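Local coordinates for protein uncharacterized hth-type transcriptional regulator YYBR (Bacillus subtilis, PDB 4A5N) that probably binds DNA through a winged helix-turn-helix fold and acts as a redox-responsive transcriptional regulator, at residues I30-M35 with P95-M100; K40-F45 with I52-L57; G25-I30 with T58-E63. The protein carries 1 engineered substitution. One frame throughout, in Å; residues are numbered along the deposited sequence.

From the N terminus, the chain enters contact 3 at 25-30, just before and in the first turn of helix 28-35, and that loop closes at 58-63 on helix 54-66. Contact 1 starts on the same helix at 30-35, shares Ile30 with contact 3, and closes only at 95-100, beyond the hairpin of strands 70-75 and 81-86; the two therefore cross. Contact 2, 40-45 with 52-57, is a short closure lying within both loops. Together they tie helix 28-35 to helix 54-66 and to the long helix 94-115, and helix 42-48 to helix 54-66. Leu31 joins them: its side chain packs on Phe45, Leu57, Gln60 and Leu61.

Contact 1 of 3, residues I30-M35 with P95-M100; sequences ILFYHM and PIVLQM
Phe32 turns one face of its ring to Val97, whose CG2 methyl overlaps it in a CH-pi contact. CG2 stands 4.1 Å from the centroid of the Phe32 ring and 24° off its normal, so the methyl is displaced toward the CD1-CE1 side of the ring. The distances agree: Val97 CG2 is 3.8 Å from Phe32 CD1, and the other methyl, Val97 CG1, comes within 3.9 Å of that same CD1. With its CG anti to the backbone N (chi1 -174°), Phe32 carries the ring out from helix 28-35 toward helix 94-115. Beside it, Tyr33 meets Leu98 quite differently. The CD2 branch of Leu98 comes in at the ring edge, near the ring plane, 3.8 Å from Tyr33 CE1, and the two side chains run at about a right angle.

The short helical segments approach to 10.5 Å between axes, with 108° between their directions, a wide separation bridged by side chains alone. Tyr33 and Val97 are nearest in the backbone, with CA atoms 7.0 Å apart. Phe32 is packed further by Ile69, Leu86 and Leu93, which close it into the interior. Helix 94-115 also meets the second subunit: Ile96 packs on Trp103 of that subunit, and Gln99 NE2 hydrogen-bonds to its Gln99 OE1.

Every touching pair is carbon against carbon, so dispersion and burial of apolar surface, rather than directional bonding, probably hold helix 28-35 to helix 94-115 here.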
loop_
_atom_site.group_PDB
_atom_site.type_symbol
_atom_site.label_atom_id
_atom_site.label_comp_id
_atom_site.label_asym_id
_atom_site.label_seq_id
_atom_site.Cartn_x
_atom_site.Cartn_y
_atom_site.Cartn_z
ATOM N N ILE B 30 -8.354 4.431 -4.150
ATOM C CA ILE B 30 -9.431 4.698 -5.082
ATOM C C ILE B 30 -9.820 6.160 -4.990
ATOM O O ILE B 30 -9.923 6.831 -6.016
ATOM C CB ILE B 30 -10.697 3.852 -4.753
ATOM C CG1 ILE B 30 -10.428 2.360 -4.879
ATOM C CG2 ILE B 30 -11.878 4.191 -5.675
ATOM C CD1 ILE B 30 -11.541 1.502 -4.303
ATOM N N LEU B 31 -10.011 6.645 -3.756
ATOM C CA LEU B 31 -10.432 8.029 -3.495
ATOM C C LEU B 31 -9.408 8.990 -4.113
ATOM O O LEU B 31 -9.757 9.871 -4.877
ATOM C CB LEU B 31 -10.564 8.305 -1.999
ATOM C CG LEU B 31 -11.695 7.488 -1.353
ATOM C CD1 LEU B 31 -11.788 7.796 0.141
ATOM C CD2 LEU B 31 -12.979 7.765 -2.110
ATOM N N PHE B 32 -8.144 8.738 -3.783
ATOM C CA PHE B 32 -7.022 9.473 -4.304
ATOM C C PHE B 32 -6.996 9.508 -5.823
ATOM O O PHE B 32 -6.884 10.593 -6.437
ATOM C CB PHE B 32 -5.712 8.865 -3.762
ATOM C CG PHE B 32 -4.483 9.651 -4.143
ATOM C CD1 PHE B 32 -4.024 9.655 -5.452
ATOM C CD2 PHE B 32 -3.820 10.393 -3.196
ATOM C CE1 PHE B 32 -2.900 10.392 -5.796
ATOM C CE2 PHE B 32 -2.709 11.179 -3.535
ATOM C CZ PHE B 32 -2.242 11.142 -4.827
ATOM N N TYR B 33 -7.069 8.333 -6.447
ATOM C CA TYR B 33 -7.020 8.226 -7.889
ATOM C C TYR B 33 -8.047 9.123 -8.574
ATOM O O TYR B 33 -7.716 9.823 -9.539
ATOM C CB TYR B 33 -7.166 6.775 -8.378
ATOM C CG TYR B 33 -7.151 6.672 -9.873
ATOM C CD1 TYR B 33 -5.957 6.725 -10.589
ATOM C CD2 TYR B 33 -8.334 6.574 -10.587
ATOM C CE1 TYR B 33 -5.951 6.656 -11.992
ATOM C CE2 TYR B 33 -8.336 6.513 -11.972
ATOM C CZ TYR B 33 -7.152 6.548 -12.667
ATOM O OH TYR B 33 -7.218 6.484 -14.040
ATOM N N HIS B 34 -9.255 9.145 -8.025
ATOM C CA HIS B 34 -10.357 9.871 -8.619
ATOM C C HIS B 34 -10.261 11.372 -8.401
ATOM O O HIS B 34 -10.902 12.142 -9.090
ATOM C CB HIS B 34 -11.681 9.246 -8.175
ATOM C CG HIS B 34 -11.986 7.923 -8.896
ATOM N ND1 HIS B 34 -12.695 7.870 -10.054
ATOM C CD2 HIS B 34 -11.630 6.595 -8.600
ATOM C CE1 HIS B 34 -12.756 6.596 -10.482
ATOM N NE2 HIS B 34 -12.107 5.819 -9.595
ATOM N N MET B 35 -9.389 11.801 -7.508
ATOM C CA MET B 35 -9.117 13.232 -7.392
ATOM C C MET B 35 -7.967 13.698 -8.268
ATOM O O MET B 35 -7.724 14.912 -8.339
ATOM C CB MET B 35 -8.864 13.642 -5.959
ATOM C CG MET B 35 -10.122 13.673 -5.091
ATOM S SD MET B 35 -9.832 14.053 -3.339
ATOM C CE MET B 35 -9.446 12.404 -2.724
ATOM N N PRO B 95 2.721 9.769 -8.503
ATOM C CA PRO B 95 3.503 8.789 -9.272
ATOM C C PRO B 95 3.420 7.385 -8.733
ATOM O O PRO B 95 3.253 6.429 -9.505
ATOM C CB PRO B 95 4.945 9.357 -9.192
ATOM C CG PRO B 95 4.713 10.838 -9.099
ATOM C CD PRO B 95 3.490 11.020 -8.255
ATOM N N ILE B 96 3.454 7.271 -7.416
ATOM C CA ILE B 96 3.332 5.981 -6.760
ATOM C C ILE B 96 1.920 5.407 -7.032
ATOM O O ILE B 96 1.801 4.262 -7.431
ATOM C CB ILE B 96 3.567 6.081 -5.241
ATOM C CG1 ILE B 96 5.079 6.206 -4.934
ATOM C CG2 ILE B 96 2.900 4.879 -4.535
ATOM C CD1 ILE B 96 5.429 6.717 -3.544
ATOM N N VAL B 97 0.881 6.233 -6.857
ATOM C CA VAL B 97 -0.510 5.764 -7.121
ATOM C C VAL B 97 -0.704 5.348 -8.578
ATOM O O VAL B 97 -1.263 4.287 -8.843
ATOM C CB VAL B 97 -1.579 6.754 -6.635
ATOM C CG1 VAL B 97 -2.963 6.339 -7.117
ATOM C CG2 VAL B 97 -1.549 6.805 -5.135
ATOM N N LEU B 98 -0.174 6.119 -9.529
ATOM C CA LEU B 98 -0.280 5.728 -10.923
ATOM C C LEU B 98 0.484 4.404 -11.227
ATOM O O LEU B 98 -0.039 3.564 -11.938
ATOM C CB LEU B 98 0.104 6.872 -11.868
ATOM C CG LEU B 98 -0.851 8.072 -11.938
ATOM C CD1 LEU B 98 -0.328 9.058 -12.981
ATOM C CD2 LEU B 98 -2.289 7.686 -12.261
ATOM N N GLN B 99 1.650 4.183 -10.616
ATOM C CA GLN B 99 2.339 2.914 -10.747
ATOM C C GLN B 99 1.551 1.730 -10.245
ATOM O O GLN B 99 1.560 0.665 -10.918
ATOM C CB GLN B 99 3.679 2.953 -10.066
ATOM C CG GLN B 99 4.674 3.737 -10.892
ATOM C CD GLN B 99 5.962 3.896 -10.154
ATOM O OE1 GLN B 99 6.759 2.954 -10.040
ATOM N NE2 GLN B 99 6.177 5.114 -9.620
ATOM N N MET B 100 0.864 1.916 -9.122
ATOM C CA MET B 100 -0.005 0.869 -8.584
ATOM C C MET B 100 -1.134 0.549 -9.580
ATOM O O MET B 100 -1.451 -0.628 -9.820
ATOM C CB MET B 100 -0.563 1.259 -7.222
ATOM C CG MET B 100 0.522 1.377 -6.149
ATOM S SD MET B 100 -0.024 1.636 -4.473
ATOM C CE MET B 100 -1.129 3.015 -4.495
#

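Contact 2 of 3, residues K40-F45 with I52-L57; sequences KRFNEF and ITQRML. With BME (beta-mercaptoethanol), chain F.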
loop_
_atom_site.group_PDB
_atom_site.type_symbol
_atom_site.label_atom_id
_atom_site.label_comp_id
_atom_site.label_asym_id
_atom_site.label_seq_id
_atom_site.Cartn_x
_atom_site.Cartn_y
_atom_site.Cartn_z
ATOM N N LYS B 40 -13.773 16.523 -6.223
ATOM C CA LYS B 40 -14.951 15.668 -6.229
ATOM C C LYS B 40 -15.843 15.954 -5.026
ATOM O O LYS B 40 -15.355 16.275 -3.943
ATOM C CB LYS B 40 -14.557 14.166 -6.203
ATOM C CG LYS B 40 -13.696 13.685 -7.360
ATOM C CD LYS B 40 -14.465 13.765 -8.683
ATOM C CE LYS B 40 -13.709 13.215 -9.889
ATOM N NZ LYS B 40 -12.527 14.065 -10.259
ATOM N N ARG B 41 -17.149 15.814 -5.205
ATOM C CA ARG B 41 -18.070 15.929 -4.084
ATOM C C ARG B 41 -18.254 14.543 -3.488
ATOM O O ARG B 41 -18.013 13.539 -4.140
ATOM C CB ARG B 41 -19.421 16.532 -4.511
ATOM C CG ARG B 41 -19.332 17.827 -5.303
ATOM C CD ARG B 41 -20.704 18.301 -5.729
ATOM N NE ARG B 41 -21.347 17.385 -6.685
ATOM C CZ ARG B 41 -21.054 17.352 -7.974
ATOM N NH1 ARG B 41 -20.145 18.175 -8.473
ATOM N NH2 ARG B 41 -21.688 16.522 -8.782
ATOM N N PHE B 42 -18.751 14.512 -2.260
ATOM C CA PHE B 42 -18.957 13.294 -1.493
ATOM C C PHE B 42 -19.808 12.287 -2.260
ATOM O O PHE B 42 -19.429 11.135 -2.392
ATOM C CB PHE B 42 -19.651 13.699 -0.186
ATOM C CG PHE B 42 -19.722 12.635 0.855
ATOM C CD1 PHE B 42 -18.669 12.435 1.731
ATOM C CD2 PHE B 42 -20.908 11.900 1.042
ATOM C CE1 PHE B 42 -18.736 11.496 2.726
ATOM C CE2 PHE B 42 -20.984 10.960 2.049
ATOM C CZ PHE B 42 -19.895 10.745 2.888
ATOM N N ASN B 43 -20.918 12.747 -2.808
ATOM C CA ASN B 43 -21.774 11.920 -3.658
ATOM C C ASN B 43 -21.115 11.351 -4.932
ATOM O O ASN B 43 -21.499 10.280 -5.405
ATOM C CB ASN B 43 -23.069 12.671 -3.993
ATOM C CG ASN B 43 -24.069 12.702 -2.825
ATOM O OD1 ASN B 43 -25.089 13.395 -2.891
ATOM N ND2 ASN B 43 -23.764 11.993 -1.758
ATOM N N GLU B 44 -20.105 12.038 -5.473
ATOM C CA GLU B 44 -19.390 11.499 -6.621
ATOM C C GLU B 44 -18.567 10.283 -6.207
ATOM O O GLU B 44 -18.460 9.332 -6.974
ATOM C CB GLU B 44 -18.488 12.548 -7.270
ATOM C CG GLU B 44 -19.260 13.722 -7.831
ATOM C CD GLU B 44 -18.411 14.723 -8.578
ATOM O OE1 GLU B 44 -17.770 15.555 -7.901
ATOM O OE2 GLU B 44 -18.414 14.698 -9.844
ATOM N N PHE B 45 -17.987 10.347 -5.010
ATOM C CA PHE B 45 -17.217 9.246 -4.447
ATOM C C PHE B 45 -18.120 8.037 -4.148
ATOM O O PHE B 45 -17.667 6.911 -4.360
ATOM C CB PHE B 45 -16.538 9.621 -3.147
ATOM C CG PHE B 45 -15.364 10.554 -3.288
ATOM C CD1 PHE B 45 -14.309 10.269 -4.144
ATOM C CD2 PHE B 45 -15.278 11.666 -2.484
ATOM C CE1 PHE B 45 -13.210 11.127 -4.201
ATOM C CE2 PHE B 45 -14.181 12.515 -2.531
ATOM C CZ PHE B 45 -13.153 12.230 -3.382
ATOM N N ILE B 52 -18.910 1.356 -0.368
ATOM C CA ILE B 52 -18.469 2.146 0.819
ATOM C C ILE B 52 -19.752 2.622 1.542
ATOM O O ILE B 52 -20.815 2.832 0.897
ATOM C CB ILE B 52 -17.377 3.251 0.486
ATOM C CG1 ILE B 52 -16.528 3.589 1.727
ATOM C CG2 ILE B 52 -17.989 4.525 -0.050
ATOM C CD1 ILE B 52 -15.361 4.565 1.482
ATOM N N THR B 53 -19.725 2.659 2.880
ATOM C CA THR B 53 -20.846 3.230 3.644
ATOM C C THR B 53 -20.509 4.694 3.785
ATOM O O THR B 53 -19.351 5.056 3.684
ATOM C CB THR B 53 -21.038 2.633 5.061
ATOM O OG1 THR B 53 -20.018 3.122 5.939
ATOM C CG2 THR B 53 -21.051 1.085 5.053
ATOM N N GLN B 54 -21.507 5.535 4.021
ATOM C CA GLN B 54 -21.262 6.984 4.123
ATOM C C GLN B 54 -20.362 7.361 5.330
ATOM O O GLN B 54 -19.492 8.233 5.209
ATOM C CB GLN B 54 -22.584 7.745 4.138
ATOM C CG GLN B 54 -23.392 7.595 2.862
ATOM C CD GLN B 54 -24.633 8.459 2.884
ATOM O OE1 GLN B 54 -24.528 9.677 2.990
ATOM N NE2 GLN B 54 -25.816 7.838 2.790
ATOM N N ARG B 55 -20.521 6.687 6.477
ATOM C CA ARG B 55 -19.609 6.917 7.625
ATOM C C ARG B 55 -18.147 6.559 7.336
ATOM O O ARG B 55 -17.231 7.288 7.719
ATOM C CB ARG B 55 -20.055 6.159 8.895
ATOM C CG ARG B 55 -19.599 6.845 10.184
ATOM C CD ARG B 55 -20.074 6.143 11.470
ATOM N NE ARG B 55 -21.336 6.660 12.029
ATOM C CZ ARG B 55 -21.498 7.825 12.666
ATOM N NH1 ARG B 55 -20.493 8.688 12.821
ATOM N NH2 ARG B 55 -22.699 8.145 13.137
ATOM N N MET B 56 -17.931 5.437 6.664
ATOM C CA MET B 56 -16.591 5.009 6.286
ATOM C C MET B 56 -15.970 5.980 5.261
ATOM O O MET B 56 -14.819 6.322 5.384
ATOM C CB MET B 56 -16.616 3.584 5.727
ATOM C CG MET B 56 -15.246 3.068 5.291
ATOM S SD MET B 56 -14.085 3.010 6.668
ATOM C CE MET B 56 -14.585 1.473 7.450
ATOM N N LEU B 57 -16.738 6.419 4.270
ATOM C CA LEU B 57 -16.217 7.425 3.326
ATOM C C LEU B 57 -15.785 8.702 4.057
ATOM O O LEU B 57 -14.687 9.277 3.778
ATOM C CB LEU B 57 -17.273 7.721 2.252
ATOM C CG LEU B 57 -16.894 8.771 1.185
ATOM C CD1 LEU B 57 -15.637 8.306 0.442
ATOM C CD2 LEU B 57 -18.026 9.067 0.199
HETATM C C1 BME F . -25.017 15.280 -5.241
HETATM C C2 BME F . -25.315 15.395 -6.694
HETATM O O1 BME F . -23.775 15.980 -5.022
HETATM S S2 BME F . -23.734 15.046 -7.492
#
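This is an apolar helix-to-helix contact within the helix-turn-helix, where helix 42-48 leads through a short turn into helix 54-66, the probable recognition helix by family resemblance. Its centre is the Phe42 ring. Leu57 CD2 lies over the middle of one face, 3.6 Å from the ring centroid and 12° off the normal, a close CH-pi contact. At the ring edge, and in its plane, Phe42 CZ points to Gln54 O at 3.4 Å; that carbonyl accepts a hydrogen bond from Thr58 OG1. Leu57, its CG anti to the backbone N (chi1 179°), is directed toward helix 42-48, where CD2 meets the Phe42 ring and also Phe45 CB at 3.7 Å. With Phe42 cut back to an alanine, Leu57 CD2 would probably lose the ring face it rests on and a gap would open beside Gln54.

Both helix starts are tied down locally. Met56 N donates to Thr53 OG1 at 3.2 Å, an N-cap bond, while Arg41 N donates to the anti lone pair of Glu44 OE1, 2.8 Å away. Beta-mercaptoethanol, probably from the crystallisation liquor, accepts a hydrogen bond from Arg41 NE through its O1 at 3.3 Å; the closer approach of its sulfur to the guanidinium is doubtful.

Helix 28-35 packs against the pair through Leu31, which touches both Phe45 and Leu57, and Lys40 joins strand 81-86 through backbone bonding with Tyr84.

Contact 3 of 3, residues G25-I30 with T58-E63; sequences GKWKGI and TLQLRE
Lys28 reaches across Gln60 to Glu63, and its conformation is the key to the contact. CG sits beside the backbone N (chi1 -78°), and from there the chain is fully extended, so the ammonium group arrives at helix 54-66 one turn beyond Gln60. Lys28 NZ donates to Glu63 OE1 at 2.9 Å in a salt bridge, approaching almost in line with the CD-OE1 bond. Glu63 is likewise extended beyond CG, and the two chains meet at about a right angle. Lys28 is buried, so the carboxylate probably offsets much of the cost of enclosing its charge.

Gln60, by contrast, is bent at chi2 (-66°). That bend lays its amide oxygen against the lysine's aliphatic part, with Gln60 OE1 3.4 Å from Lys28 CG and 3.5 Å from Lys28 CE. In the winged helix-turn-helix fold, this links the beginning of helix 28-35 to helix 54-66, the second helix of the DNA-binding motif; the nearest CA pair, Lys28 and Gln60, is 6.5 Å apart.

Trp27, at the N-cap position of helix 28-35, meets a different part of Gln60, its CG and CD. Its CD1 lies 3.9 Å from Gln60 CG, and the indole and amide planes are 61° apart, so the two flat groups do not stack. Lys26 CG stands over the centre of one indole face, 3.8 Å above the plane. The Trp27 side chain also packs on Met56 and on Cys49, Ser51 and Ile52, in the turn preceding helix 54-66.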
loop_
_atom_site.group_PDB
_atom_site.type_symbol
_atom_site.label_atom_id
_atom_site.label_comp_id
_atom_site.label_asym_id
_atom_site.label_seq_id
_atom_site.Cartn_x
_atom_site.Cartn_y
_atom_site.Cartn_z
ATOM N N GLY B 25 -4.901 0.622 2.801
ATOM C CA GLY B 25 -6.226 0.252 3.284
ATOM C C GLY B 25 -7.137 0.067 2.078
ATOM O O GLY B 25 -6.684 0.154 0.942
ATOM N N LYS B 26 -8.415 -0.205 2.303
ATOM C CA LYS B 26 -9.281 -0.587 1.195
ATOM C C LYS B 26 -9.763 0.536 0.241
ATOM O O LYS B 26 -10.133 0.258 -0.908
ATOM C CB LYS B 26 -10.475 -1.391 1.739
ATOM C CG LYS B 26 -11.418 -1.822 0.645
ATOM C CD LYS B 26 -12.314 -2.980 1.071
ATOM C CE LYS B 26 -12.887 -3.663 -0.153
ATOM N NZ LYS B 26 -13.253 -5.069 0.176
ATOM N N TRP B 27 -9.706 1.793 0.682
ATOM C CA TRP B 27 -10.422 2.863 0.022
ATOM C C TRP B 27 -9.581 4.036 -0.392
ATOM O O TRP B 27 -9.911 4.711 -1.337
ATOM C CB TRP B 27 -11.489 3.388 0.959
ATOM C CG TRP B 27 -12.380 2.331 1.558
ATOM C CD1 TRP B 27 -12.382 1.870 2.860
ATOM C CD2 TRP B 27 -13.431 1.587 0.879
ATOM N NE1 TRP B 27 -13.361 0.910 3.040
ATOM C CE2 TRP B 27 -14.024 0.699 1.878
ATOM C CE3 TRP B 27 -13.930 1.571 -0.414
ATOM C CZ2 TRP B 27 -15.050 -0.162 1.568
ATOM C CZ3 TRP B 27 -14.979 0.708 -0.711
ATOM C CH2 TRP B 27 -15.521 -0.143 0.256
ATOM N N LYS B 28 -8.522 4.330 0.324
ATOM C CA LYS B 28 -7.847 5.617 0.068
ATOM C C LYS B 28 -7.261 5.702 -1.330
ATOM O O LYS B 28 -7.227 6.778 -1.932
ATOM C CB LYS B 28 -6.789 5.890 1.137
ATOM C CG LYS B 28 -7.337 6.393 2.468
ATOM C CD LYS B 28 -6.282 6.360 3.548
ATOM C CE LYS B 28 -6.853 6.572 4.919
ATOM N NZ LYS B 28 -5.747 6.669 5.888
ATOM N N GLY B 29 -6.716 4.600 -1.830
ATOM C CA GLY B 29 -6.147 4.568 -3.182
ATOM C C GLY B 29 -7.131 4.958 -4.270
ATOM O O GLY B 29 -6.792 5.695 -5.207
ATOM N N ILE B 30 -8.354 4.431 -4.150
ATOM C CA ILE B 30 -9.431 4.698 -5.082
ATOM C C ILE B 30 -9.820 6.160 -4.990
ATOM O O ILE B 30 -9.923 6.831 -6.016
ATOM C CB ILE B 30 -10.697 3.852 -4.753
ATOM C CG1 ILE B 30 -10.428 2.360 -4.879
ATOM C CG2 ILE B 30 -11.878 4.191 -5.675
ATOM C CD1 ILE B 30 -11.541 1.502 -4.303
ATOM N N THR B 58 -16.628 9.173 4.981
ATOM C CA THR B 58 -16.304 10.385 5.730
ATOM C C THR B 58 -15.010 10.183 6.528
ATOM O O THR B 58 -14.193 11.052 6.567
ATOM C CB THR B 58 -17.438 10.790 6.717
ATOM O OG1 THR B 58 -18.611 11.090 5.979
ATOM C CG2 THR B 58 -17.042 12.030 7.562
ATOM N N LEU B 59 -14.853 9.025 7.165
ATOM C CA LEU B 59 -13.683 8.714 7.994
ATOM C C LEU B 59 -12.430 8.637 7.152
ATOM O O LEU B 59 -11.402 9.249 7.512
ATOM C CB LEU B 59 -13.896 7.406 8.762
ATOM C CG LEU B 59 -12.847 6.820 9.726
ATOM C CD1 LEU B 59 -12.179 7.903 10.587
ATOM C CD2 LEU B 59 -13.545 5.776 10.606
ATOM N N GLN B 60 -12.511 7.922 6.020
ATOM C CA GLN B 60 -11.343 7.819 5.130
ATOM C C GLN B 60 -10.920 9.193 4.623
ATOM O O GLN B 60 -9.713 9.509 4.549
ATOM C CB GLN B 60 -11.614 6.886 3.924
ATOM C CG GLN B 60 -11.864 5.422 4.283
ATOM C CD GLN B 60 -10.649 4.748 4.885
ATOM O OE1 GLN B 60 -9.617 4.594 4.237
ATOM N NE2 GLN B 60 -10.747 4.402 6.147
ATOM N N LEU B 61 -11.899 10.014 4.253
ATOM C CA LEU B 61 -11.580 11.363 3.754
ATOM C C LEU B 61 -10.999 12.262 4.873
ATOM O O LEU B 61 -10.127 13.061 4.607
ATOM C CB LEU B 61 -12.810 12.018 3.081
ATOM C CG LEU B 61 -13.250 11.471 1.718
ATOM C CD1 LEU B 61 -14.687 11.899 1.380
ATOM C CD2 LEU B 61 -12.278 11.879 0.602
ATOM N N ARG B 62 -11.497 12.125 6.101
ATOM C CA ARG B 62 -10.990 12.893 7.254
ATOM C C ARG B 62 -9.530 12.535 7.534
ATOM O O ARG B 62 -8.702 13.411 7.842
ATOM C CB ARG B 62 -11.844 12.655 8.534
ATOM C CG ARG B 62 -13.063 13.564 8.668
ATOM C CD ARG B 62 -13.736 13.403 10.033
ATOM N NE ARG B 62 -14.665 14.499 10.346
ATOM C CZ ARG B 62 -14.528 15.379 11.351
ATOM N NH1 ARG B 62 -13.500 15.320 12.208
ATOM N NH2 ARG B 62 -15.443 16.335 11.512
ATOM N N GLU B 63 -9.199 11.253 7.426
ATOM C CA GLU B 63 -7.822 10.827 7.648
ATOM C C GLU B 63 -6.880 11.351 6.573
ATOM O O GLU B 63 -5.811 11.832 6.885
ATOM C CB GLU B 63 -7.704 9.311 7.712
ATOM C CG GLU B 63 -8.542 8.702 8.808
ATOM C CD GLU B 63 -8.256 7.244 8.997
ATOM O OE1 GLU B 63 -7.498 6.692 8.182
ATOM O OE2 GLU B 63 -8.809 6.649 9.968
#